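Local structure of putative secreted endoglycosylceramidase (Rhodococcus hoagii, 6JYZ) at residues A[45-50]-A[64-69]; A[69-74]-A[111-116]; A[80-85]-A[118-123]; A[105-110]-A[206-211]. The protein probably hydrolyses the glycosidic bond that joins the sugar to the ceramide in galactosylceramide-type glycolipids, as a family 5 glycoside hydrolase. One frame throughout, in Å; residues are numbered along the deposited sequence.

Contact 1. Residues A[45-50]-A[64-69]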
# COMPACT_ATOMS: atom_id res chain seq x y z
N ALA A 45 -7.07 -1.51 2.06
CA ALA A 45 -6.21 -1.22 3.23
C ALA A 45 -4.90 -2.02 3.09
O ALA A 45 -4.81 -3.05 2.41
CB ALA A 45 -6.91 -1.64 4.53
N ASN A 46 -3.90 -1.49 3.78
CA ASN A 46 -2.65 -2.20 4.07
C ASN A 46 -2.89 -3.27 5.16
O ASN A 46 -3.53 -3.00 6.19
CB ASN A 46 -1.59 -1.22 4.57
CG ASN A 46 -1.02 -0.40 3.43
OD1 ASN A 46 -0.00 -0.81 2.84
ND2 ASN A 46 -1.64 0.72 3.07
N VAL A 47 -2.30 -4.44 4.91
CA VAL A 47 -2.43 -5.58 5.83
C VAL A 47 -1.02 -6.14 6.08
O VAL A 47 -0.40 -6.62 5.12
CB VAL A 47 -3.34 -6.64 5.18
CG1 VAL A 47 -3.32 -7.95 5.97
CG2 VAL A 47 -4.79 -6.09 5.08
N ASN A 48 -0.58 -6.07 7.32
CA ASN A 48 0.80 -6.42 7.66
C ASN A 48 0.92 -7.77 8.37
O ASN A 48 2.01 -8.05 8.87
CB ASN A 48 1.44 -5.32 8.47
CG ASN A 48 0.94 -5.27 9.88
OD1 ASN A 48 -0.03 -5.95 10.22
ND2 ASN A 48 1.61 -4.50 10.75
N GLY A 49 -0.12 -8.61 8.38
CA GLY A 49 -0.04 -9.83 9.18
C GLY A 49 1.06 -10.78 8.75
O GLY A 49 1.44 -11.61 9.60
N LEU A 50 1.57 -10.71 7.54
CA LEU A 50 2.67 -11.58 7.12
C LEU A 50 4.02 -10.88 7.21
O LEU A 50 5.04 -11.48 6.89
CB LEU A 50 2.47 -12.04 5.68
CG LEU A 50 1.14 -12.75 5.44
CD1 LEU A 50 1.15 -13.25 4.01
CD2 LEU A 50 0.93 -13.92 6.41
N ALA A 64 -1.17 -8.82 14.28
CA ALA A 64 -2.36 -9.57 14.65
C ALA A 64 -2.38 -10.84 13.82
O ALA A 64 -1.90 -10.89 12.68
CB ALA A 64 -3.56 -8.71 14.33
N PRO A 65 -3.07 -11.92 14.25
CA PRO A 65 -3.31 -13.06 13.37
C PRO A 65 -4.04 -12.67 12.10
O PRO A 65 -4.78 -11.67 12.07
CB PRO A 65 -4.24 -13.99 14.21
CG PRO A 65 -4.01 -13.52 15.62
CD PRO A 65 -3.80 -12.01 15.53
N LEU A 66 -3.78 -13.38 11.04
CA LEU A 66 -4.38 -13.06 9.75
C LEU A 66 -4.97 -14.32 9.16
O LEU A 66 -4.27 -15.29 8.97
CB LEU A 66 -3.31 -12.51 8.78
CG LEU A 66 -3.83 -12.16 7.39
CD1 LEU A 66 -4.80 -10.98 7.44
CD2 LEU A 66 -2.65 -11.80 6.46
N ASP A 67 -6.27 -14.29 8.90
CA ASP A 67 -6.90 -15.45 8.29
C ASP A 67 -8.08 -14.96 7.47
O ASP A 67 -8.31 -13.74 7.30
CB ASP A 67 -7.28 -16.50 9.35
CG ASP A 67 -8.26 -15.93 10.36
OD1 ASP A 67 -9.23 -15.24 9.99
OD2 ASP A 67 -7.98 -16.05 11.60
N ARG A 68 -8.90 -15.91 7.00
CA ARG A 68 -9.93 -15.56 6.04
C ARG A 68 -10.93 -14.60 6.67
O ARG A 68 -11.53 -13.81 5.93
CB ARG A 68 -10.62 -16.85 5.55
CG ARG A 68 -11.49 -17.51 6.61
CD ARG A 68 -12.32 -18.58 5.88
NE ARG A 68 -12.98 -19.51 6.80
CZ ARG A 68 -14.10 -19.27 7.50
NH1 ARG A 68 -14.72 -18.10 7.42
NH2 ARG A 68 -14.60 -20.22 8.28
N THR A 69 -11.12 -14.62 7.98
CA THR A 69 -12.10 -13.77 8.60
C THR A 69 -11.69 -12.30 8.44
O THR A 69 -12.55 -11.42 8.44
CB THR A 69 -12.35 -14.10 10.08
OG1 THR A 69 -11.23 -13.77 10.92
CG2 THR A 69 -12.76 -15.55 10.27
O HOH W 1 -1.27 -6.65 12.48
O HOH W 2 -0.32 -12.83 11.36

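Contact 2. Residues A[69-74]-A[111-116]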
# COMPACT_ATOMS: atom_id res chain seq x y z
N THR A 69 -11.12 -14.62 7.98
CA THR A 69 -12.10 -13.77 8.60
C THR A 69 -11.69 -12.30 8.44
O THR A 69 -12.55 -11.42 8.44
CB THR A 69 -12.35 -14.10 10.08
OG1 THR A 69 -11.23 -13.77 10.92
CG2 THR A 69 -12.76 -15.55 10.27
N ASP A 70 -10.39 -11.99 8.39
CA ASP A 70 -9.98 -10.60 8.18
C ASP A 70 -10.42 -10.14 6.80
O ASP A 70 -10.88 -9.02 6.65
CB ASP A 70 -8.46 -10.50 8.22
CG ASP A 70 -7.94 -10.64 9.61
OD1 ASP A 70 -7.89 -9.55 10.27
OD2 ASP A 70 -7.60 -11.79 10.03
N PHE A 71 -10.26 -11.00 5.78
CA PHE A 71 -10.64 -10.62 4.42
C PHE A 71 -12.17 -10.51 4.31
O PHE A 71 -12.68 -9.66 3.57
CB PHE A 71 -10.05 -11.61 3.42
CG PHE A 71 -8.53 -11.53 3.43
CD1 PHE A 71 -7.91 -10.49 2.75
CD2 PHE A 71 -7.74 -12.44 4.12
CE1 PHE A 71 -6.52 -10.37 2.78
CE2 PHE A 71 -6.34 -12.31 4.16
CZ PHE A 71 -5.75 -11.25 3.49
N GLU A 72 -12.94 -11.33 5.06
CA GLU A 72 -14.39 -11.16 5.07
C GLU A 72 -14.72 -9.81 5.67
O GLU A 72 -15.61 -9.10 5.18
CB GLU A 72 -15.00 -12.32 5.90
CG GLU A 72 -14.77 -13.66 5.21
CD GLU A 72 -15.02 -14.90 6.11
OE1 GLU A 72 -15.45 -14.69 7.27
OE2 GLU A 72 -14.82 -16.02 5.61
N ALA A 73 -14.04 -9.39 6.74
CA ALA A 73 -14.28 -8.11 7.36
C ALA A 73 -13.93 -6.96 6.41
O ALA A 73 -14.58 -5.90 6.42
CB ALA A 73 -13.58 -7.99 8.68
N MET A 74 -12.83 -7.11 5.63
CA MET A 74 -12.47 -6.05 4.66
C MET A 74 -13.56 -5.92 3.62
O MET A 74 -13.92 -4.78 3.25
CB MET A 74 -11.18 -6.43 3.95
CG MET A 74 -9.99 -6.35 4.92
SD MET A 74 -8.48 -7.06 4.09
CE MET A 74 -7.75 -7.87 5.51
N GLN A 111 -5.54 -16.01 -1.87
CA GLN A 111 -6.76 -16.78 -2.15
C GLN A 111 -7.87 -16.37 -1.21
O GLN A 111 -9.02 -16.22 -1.69
CB GLN A 111 -6.43 -18.28 -1.96
CG GLN A 111 -7.63 -19.16 -2.43
CD GLN A 111 -7.89 -19.01 -3.92
OE1 GLN A 111 -7.03 -19.08 -4.79
NE2 GLN A 111 -9.13 -18.73 -4.27
N ASP A 112 -7.62 -16.11 0.05
CA ASP A 112 -8.66 -15.63 0.94
C ASP A 112 -9.17 -14.27 0.51
O ASP A 112 -10.40 -14.00 0.54
CB ASP A 112 -8.14 -15.54 2.36
CG ASP A 112 -7.91 -16.89 3.06
OD1 ASP A 112 -8.55 -17.92 2.63
OD2 ASP A 112 -7.16 -16.89 4.07
N ALA A 113 -8.29 -13.38 0.06
CA ALA A 113 -8.74 -12.10 -0.49
C ALA A 113 -9.57 -12.36 -1.74
O ALA A 113 -10.68 -11.79 -1.86
CB ALA A 113 -7.48 -11.25 -0.76
N LYS A 114 -9.13 -13.15 -2.68
CA LYS A 114 -9.85 -13.38 -3.93
C LYS A 114 -11.23 -13.96 -3.66
O LYS A 114 -12.21 -13.53 -4.32
CB LYS A 114 -8.99 -14.28 -4.82
CG LYS A 114 -9.56 -14.65 -6.19
CD LYS A 114 -8.62 -15.73 -6.86
CE LYS A 114 -9.03 -15.89 -8.33
NZ LYS A 114 -8.05 -16.66 -9.18
N ASP A 115 -11.35 -14.84 -2.67
CA ASP A 115 -12.63 -15.47 -2.35
C ASP A 115 -13.59 -14.39 -1.88
O ASP A 115 -14.81 -14.64 -1.87
CB ASP A 115 -12.41 -16.52 -1.26
CG ASP A 115 -11.80 -17.84 -1.74
OD1 ASP A 115 -11.67 -18.02 -2.92
OD2 ASP A 115 -11.40 -18.60 -0.80
N ASN A 116 -13.12 -13.22 -1.42
CA ASN A 116 -13.94 -12.15 -0.89
C ASN A 116 -13.98 -10.97 -1.87
O ASN A 116 -14.33 -9.87 -1.43
CB ASN A 116 -13.44 -11.76 0.49
CG ASN A 116 -13.83 -12.81 1.49
OD1 ASN A 116 -15.01 -12.84 1.89
ND2 ASN A 116 -12.93 -13.73 1.85
O HOH W 3 -13.73 -16.29 3.04

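Contact 3. Residues A[80-85]-A[118-123]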
# COMPACT_ATOMS: atom_id res chain seq x y z
N ASP A 80 -11.93 -3.64 -2.20
CA ASP A 80 -11.65 -4.57 -3.28
C ASP A 80 -10.15 -4.72 -3.58
O ASP A 80 -9.81 -5.34 -4.57
CB ASP A 80 -12.39 -4.21 -4.59
CG ASP A 80 -11.91 -2.92 -5.19
OD1 ASP A 80 -11.02 -2.26 -4.61
OD2 ASP A 80 -12.43 -2.59 -6.32
N VAL A 81 -9.31 -4.23 -2.66
CA VAL A 81 -7.87 -4.47 -2.80
C VAL A 81 -7.30 -4.51 -1.40
O VAL A 81 -7.80 -3.93 -0.45
CB VAL A 81 -7.19 -3.35 -3.64
CG1 VAL A 81 -7.09 -2.03 -2.89
CG2 VAL A 81 -5.81 -3.78 -4.14
N VAL A 82 -6.18 -5.23 -1.31
CA VAL A 82 -5.33 -5.21 -0.12
C VAL A 82 -3.89 -4.97 -0.58
O VAL A 82 -3.45 -5.51 -1.59
CB VAL A 82 -5.42 -6.54 0.64
CG1 VAL A 82 -5.11 -7.72 -0.23
CG2 VAL A 82 -4.48 -6.59 1.81
N ARG A 83 -3.20 -4.11 0.15
CA ARG A 83 -1.74 -3.98 0.00
C ARG A 83 -1.14 -4.87 1.09
O ARG A 83 -1.17 -4.55 2.27
CB ARG A 83 -1.33 -2.51 0.07
CG ARG A 83 0.19 -2.35 -0.17
CD ARG A 83 0.50 -0.87 -0.38
NE ARG A 83 1.93 -0.58 -0.53
CZ ARG A 83 2.69 0.04 0.37
NH1 ARG A 83 2.30 0.25 1.63
NH2 ARG A 83 3.91 0.44 -0.04
N LEU A 84 -0.64 -6.02 0.63
CA LEU A 84 -0.15 -7.06 1.54
C LEU A 84 1.33 -6.80 1.80
O LEU A 84 2.15 -6.91 0.88
CB LEU A 84 -0.42 -8.42 0.88
CG LEU A 84 -0.17 -9.59 1.82
CD1 LEU A 84 -1.25 -9.71 2.92
CD2 LEU A 84 -0.14 -10.86 1.00
N ASN A 85 1.63 -6.39 3.02
CA ASN A 85 3.00 -5.97 3.35
C ASN A 85 3.81 -7.23 3.68
O ASN A 85 3.64 -7.79 4.78
CB ASN A 85 2.95 -5.02 4.55
CG ASN A 85 1.87 -3.95 4.50
OD1 ASN A 85 1.12 -3.81 5.48
ND2 ASN A 85 1.80 -3.16 3.43
N ILE A 118 -11.40 -9.46 -3.43
CA ILE A 118 -10.33 -8.49 -3.14
C ILE A 118 -9.12 -8.91 -3.93
O ILE A 118 -8.62 -10.04 -3.76
CB ILE A 118 -10.08 -8.50 -1.64
CG1 ILE A 118 -11.34 -8.07 -0.87
CG2 ILE A 118 -8.87 -7.60 -1.27
CD1 ILE A 118 -11.16 -8.22 0.64
N TYR A 119 -8.57 -8.00 -4.72
CA TYR A 119 -7.29 -8.14 -5.38
C TYR A 119 -6.14 -7.86 -4.40
O TYR A 119 -6.31 -7.13 -3.42
CB TYR A 119 -7.17 -7.09 -6.49
CG TYR A 119 -8.02 -7.33 -7.72
CD1 TYR A 119 -7.51 -8.09 -8.75
CD2 TYR A 119 -9.25 -6.71 -7.90
CE1 TYR A 119 -8.21 -8.30 -9.93
CE2 TYR A 119 -9.95 -6.87 -9.08
CZ TYR A 119 -9.44 -7.70 -10.06
OH TYR A 119 -10.17 -7.87 -11.23
N THR A 120 -4.96 -8.41 -4.69
CA THR A 120 -3.80 -8.22 -3.84
C THR A 120 -2.67 -7.51 -4.56
O THR A 120 -2.24 -7.93 -5.64
CB THR A 120 -3.28 -9.56 -3.36
OG1 THR A 120 -4.29 -10.19 -2.56
CG2 THR A 120 -2.06 -9.43 -2.46
N VAL A 121 -2.15 -6.44 -3.93
CA VAL A 121 -0.88 -5.86 -4.29
C VAL A 121 0.17 -6.48 -3.37
O VAL A 121 0.04 -6.41 -2.14
CB VAL A 121 -0.91 -4.33 -4.13
CG1 VAL A 121 0.51 -3.75 -4.24
CG2 VAL A 121 -1.85 -3.69 -5.11
N LEU A 122 1.20 -7.09 -3.96
CA LEU A 122 2.31 -7.62 -3.16
C LEU A 122 3.32 -6.49 -2.94
O LEU A 122 3.92 -6.03 -3.90
CB LEU A 122 2.98 -8.78 -3.91
CG LEU A 122 2.05 -9.99 -4.15
CD1 LEU A 122 2.81 -10.99 -4.99
CD2 LEU A 122 1.66 -10.60 -2.82
N ASP A 123 3.47 -6.09 -1.68
CA ASP A 123 4.34 -4.97 -1.35
C ASP A 123 5.57 -5.46 -0.59
O ASP A 123 5.43 -5.96 0.52
CB ASP A 123 3.53 -3.98 -0.50
CG ASP A 123 4.34 -3.05 0.36
OD1 ASP A 123 5.45 -2.65 0.00
OD2 ASP A 123 3.85 -2.76 1.49

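Contact 4. Residues A[105-110]-A[206-211]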
# COMPACT_ATOMS: atom_id res chain seq x y z
N ARG A 105 2.08 -18.97 2.74
CA ARG A 105 1.23 -18.08 3.52
C ARG A 105 0.79 -16.90 2.67
O ARG A 105 -0.39 -16.46 2.79
CB ARG A 105 2.01 -17.52 4.70
CG ARG A 105 2.40 -18.62 5.72
CD ARG A 105 3.34 -18.19 6.82
NE ARG A 105 2.70 -17.19 7.67
CZ ARG A 105 3.38 -16.34 8.40
NH1 ARG A 105 4.70 -16.25 8.32
NH2 ARG A 105 2.72 -15.50 9.17
N ILE A 106 1.64 -16.35 1.82
CA ILE A 106 1.22 -15.28 0.89
C ILE A 106 0.11 -15.81 -0.01
O ILE A 106 -0.92 -15.12 -0.24
CB ILE A 106 2.42 -14.80 0.07
CG1 ILE A 106 3.48 -14.18 0.98
CG2 ILE A 106 1.95 -13.78 -0.98
CD1 ILE A 106 4.77 -13.81 0.26
N ARG A 107 0.26 -17.01 -0.57
CA ARG A 107 -0.73 -17.54 -1.49
C ARG A 107 -2.04 -17.78 -0.77
O ARG A 107 -3.09 -17.48 -1.37
CB ARG A 107 -0.19 -18.85 -2.09
CG ARG A 107 -1.14 -19.40 -3.16
CD ARG A 107 -0.57 -20.64 -3.86
NE ARG A 107 0.57 -20.25 -4.71
CZ ARG A 107 1.85 -20.54 -4.53
NH1 ARG A 107 2.24 -21.18 -3.44
NH2 ARG A 107 2.72 -20.02 -5.39
N GLU A 108 -2.03 -18.21 0.45
CA GLU A 108 -3.27 -18.34 1.21
C GLU A 108 -3.94 -16.99 1.40
O GLU A 108 -5.17 -16.90 1.28
CB GLU A 108 -2.97 -19.03 2.55
CG GLU A 108 -4.21 -19.20 3.43
CD GLU A 108 -3.75 -19.70 4.79
OE1 GLU A 108 -3.01 -19.02 5.51
OE2 GLU A 108 -4.04 -20.86 5.06
N ALA A 109 -3.18 -15.93 1.72
CA ALA A 109 -3.77 -14.60 1.82
C ALA A 109 -4.32 -14.14 0.48
O ALA A 109 -5.43 -13.53 0.46
CB ALA A 109 -2.70 -13.63 2.33
N VAL A 110 -3.65 -14.38 -0.62
CA VAL A 110 -4.15 -13.99 -1.92
C VAL A 110 -5.46 -14.70 -2.19
O VAL A 110 -6.40 -14.11 -2.75
CB VAL A 110 -3.13 -14.30 -3.02
CG1 VAL A 110 -3.69 -14.15 -4.41
CG2 VAL A 110 -1.91 -13.36 -2.89
N ALA A 206 7.27 -15.30 -10.26
CA ALA A 206 7.01 -16.60 -10.88
C ALA A 206 5.91 -17.36 -10.13
O ALA A 206 5.13 -18.07 -10.80
CB ALA A 206 8.30 -17.44 -10.98
N GLU A 207 5.80 -17.23 -8.83
CA GLU A 207 4.81 -17.93 -8.02
C GLU A 207 3.41 -17.44 -8.26
O GLU A 207 2.46 -18.13 -7.81
CB GLU A 207 5.19 -17.76 -6.55
CG GLU A 207 6.49 -18.38 -6.13
CD GLU A 207 6.49 -19.87 -6.14
OE1 GLU A 207 5.48 -20.52 -5.89
OE2 GLU A 207 7.57 -20.42 -6.41
N PHE A 208 3.23 -16.29 -8.93
CA PHE A 208 1.91 -15.71 -9.13
C PHE A 208 1.70 -15.32 -10.57
O PHE A 208 0.72 -14.60 -10.87
CB PHE A 208 1.71 -14.52 -8.17
CG PHE A 208 1.62 -14.95 -6.75
CD1 PHE A 208 0.43 -15.56 -6.27
CD2 PHE A 208 2.70 -14.87 -5.89
CE1 PHE A 208 0.37 -16.01 -4.96
CE2 PHE A 208 2.64 -15.34 -4.61
CZ PHE A 208 1.47 -15.93 -4.13
N ARG A 209 2.51 -15.83 -11.49
CA ARG A 209 2.51 -15.33 -12.85
C ARG A 209 1.20 -15.59 -13.62
O ARG A 209 0.96 -14.88 -14.62
CB ARG A 209 3.72 -15.86 -13.65
CG ARG A 209 3.66 -17.37 -13.89
CD ARG A 209 4.99 -17.74 -14.51
NE ARG A 209 5.04 -19.17 -14.86
CZ ARG A 209 5.44 -20.15 -14.08
NH1 ARG A 209 5.65 -19.93 -12.79
NH2 ARG A 209 5.55 -21.39 -14.57
N ASN A 210 0.42 -16.59 -13.14
CA ASN A 210 -0.85 -16.84 -13.81
C ASN A 210 -2.04 -16.47 -12.94
O ASN A 210 -3.15 -16.86 -13.25
CB ASN A 210 -0.94 -18.32 -14.29
CG ASN A 210 -0.29 -18.54 -15.64
OD1 ASN A 210 -0.74 -17.94 -16.60
ND2 ASN A 210 0.83 -19.24 -15.63
N GLU A 211 -1.83 -15.70 -11.87
CA GLU A 211 -2.91 -15.41 -10.91
C GLU A 211 -3.51 -14.02 -11.17
O GLU A 211 -2.85 -12.99 -10.85
CB GLU A 211 -2.29 -15.43 -9.50
CG GLU A 211 -3.30 -15.12 -8.42
CD GLU A 211 -4.58 -15.91 -8.52
OE1 GLU A 211 -4.54 -17.08 -8.12
OE2 GLU A 211 -5.60 -15.40 -9.00
O HOH W 4 -0.17 -18.90 -7.17

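Contact 1. Residues A[45-50]-A[64-69]
Val47, Gly49 and Leu50 receive the side chain of Leu66. The contact folds residues 47-50 back onto the residues that lead into helix 68-75. Its apolar part rests on the two methyls of Leu66. Leu66 CD1 lies 3.7 Å from Val47 CG1, while Leu66 CD2 faces the branch point of Leu50, with Leu50 CG 4.0 Å away. Both pairs of side chains cross at about a right angle. Leu66 reaches them because its CG stands opposite the backbone N (chi1 179°), and its fork then spreads over both neighbours. Gly49 carries no side chain, and its CA comes to 4.2 Å from Leu66 CB.

The polar part is carried by water. One water donates to Asn48 OD1 and accepts from Ala64 N at 2.8 Å. A second donates to both Gly49 O and Ala64 O. Ala64 is thereby tied to the other segment through both its backbone polar atoms.

A third kind of bond lies at the helix end. Asp67 is the N-cap. Asp67 OD1 accepts from Thr69 N at 2.8 Å on the anti lone pair and from Thr69 OG1 at 2.7 Å on the syn one. Two bonds thus grip one oxygen and should fix the rotation of the carboxylate. Asp67 caps the first turn of helix 68-75, while the loop before it is held to residues 47-50 by apolar packing and bridging water.

Contact 2. Residues A[69-74]-A[111-116]
Phe71 and Ala113 meet where two outer helices of the (beta/alpha)8 barrel, 68-75 and 100-115, pack beside each other. Phe71 carries most of the contact. Its ring is sandwiched. Over one face, near the rim, lies the backbone N of Ala113, 3.8 Å above the plane. Over the opposite face, also near the rim, lies CE of Met74 from its own helix. Ala113 CB touches Phe71 CD1 at 3.6 Å. Asp112 CB comes to Phe71 CD2 obliquely, also at 3.6 Å, and the Asp112 carboxylate plane is turned 48° from the ring.

Asn116, just past the end of helix 100-115, closes the other end of the contact. Its amide is held by its own segment: Asn116 ND2 donates to Asp112 O at 2.9 Å in a fairly straight bond (163°), with the oxygen close to the amide plane. Asn116 OD1 is then set against the aliphatic part of Glu72, 3.4 Å from Glu72 CG. CB of Asn116 sits near Phe71 O. A water accepts from Asn116 ND2 and donates to Glu72 OE2, 2.8 Å away. The same OE2 forms a salt bridge with Arg68, so the carboxylate of Glu72 has partners along its own helix as well as across the contact.

An aromatic side chain wedged against a small alanine, with a polar margin bridged by water, joins neighbouring helices 68-75 and 100-115 on the outer layer of this TIM-barrel fold.

Contact 3. Residues A[80-85]-A[118-123]
Val82 and Val121 lie at the middle of two neighbouring parallel strands, 81-85 and 119-123. The axes approach to 4.7 Å at 22°. Five backbone hydrogen bonds join the segments: Tyr119 N to Asp80 O, Val82 N to Tyr119 O, Val121 N to Val82 O, Leu84 N to Val121 O, and Asp123 N to Leu84 O. The three central ones run nearly along the C=O axis. Val81 CA also approaches Tyr119 O to 3.1 Å, a CA-H...O contact.

Apolar packing fills both faces. On one, Val82 CG1 lies 3.9 Å from Ile118 CG2, and Leu84 CB touches Thr120 CG2 at the same distance. This face turns to helix 100-115. On the other, Val81 CG2 meets Val121 CG2 at 4.1 Å.

Charged and polar groups gather at the C-terminal end, on the face of Val81 and Val121. The extended Arg83 lays its guanidinium over the carboxylate of Asp123, the planes only 10° apart. The attraction is between charges, since no N-H points at Asp123 OD2, and the position of that oxygen is less certain. The N-H groups of Arg83 serve other partners: Asp218, Glu263 and Glu329 in salt bridges, Asn46 and Asn221 in hydrogen bonds. A leucine in place of Arg83 would probably take one donor from Asn46 OD1 and leave Asp218, Glu263 and Glu329 without the salt-bridge partner they share.

The buried arginine thus gathers several acidic side chains at the C-terminal strand ends, where active sites of (beta/alpha)8 barrels lie, consistent with a place near the active site.

Contact 4. Residues A[105-110]-A[206-211]
The ring of Phe208 and the guanidinium of Arg107 are the flat groups here, their planes 26° apart. Phe208 CZ lies over one face of the guanidinium, at longer range. Glu207 OE1 and a water sit at the guanidinium edge, near its plane. The ring has the backbone of Arg107 at its own edge, where Arg107 CA lies 3.8 Å from Phe208 CZ. In this (beta/alpha)8 barrel the contact joins helix 100-115 to the turns between helix 193-206 and strand 214-218.

Ile106 CG2 reaches Phe208 CZ at 3.8 Å and Val110 CG2 reaches Phe208 CE1 at 4.1 Å, both obliquely. Phe208 also touches Leu122 of strand 119-124.

Arg107 bends at chi3 (-70°) to bring its NH2 to Glu207. Arg107 NH2 donates twice: to Glu207 OE1 at 2.8 Å, in a salt bridge on the anti lone pair, and to Glu207 O at 3.1 Å. A methionine here is likely to leave Glu207 without its counter-charge and its carbonyl with one donor fewer. Glu211 CG leans on Val110 CG1, while its carboxylate pairs with Lys114. A water completes the grip, accepting from Arg107 NE at 2.9 Å and donating to Glu207 O at 2.8 Å.

Overall arrangement
From the N terminus, contact 1 closes the loop between strand 38-47 and helix 68-75. It ends before contact 3 opens and is in series with all the others, sharing Thr69 with contact 2. Contacts 2, 3 and 4 cross one another, since their segments alternate along the chain. Contact 2 ties helix 68-75 to helix 100-115. Contact 3 pairs the strands that follow them. Contact 4 closes the longest loop, bringing the turns before strand 214-218 onto helix 100-115. That helix serves both contact 2 and contact 4. Ile106 packs on Leu122, joining contact 4 to contact 3. Together they bind neighbouring strands and helices of the barrel wall.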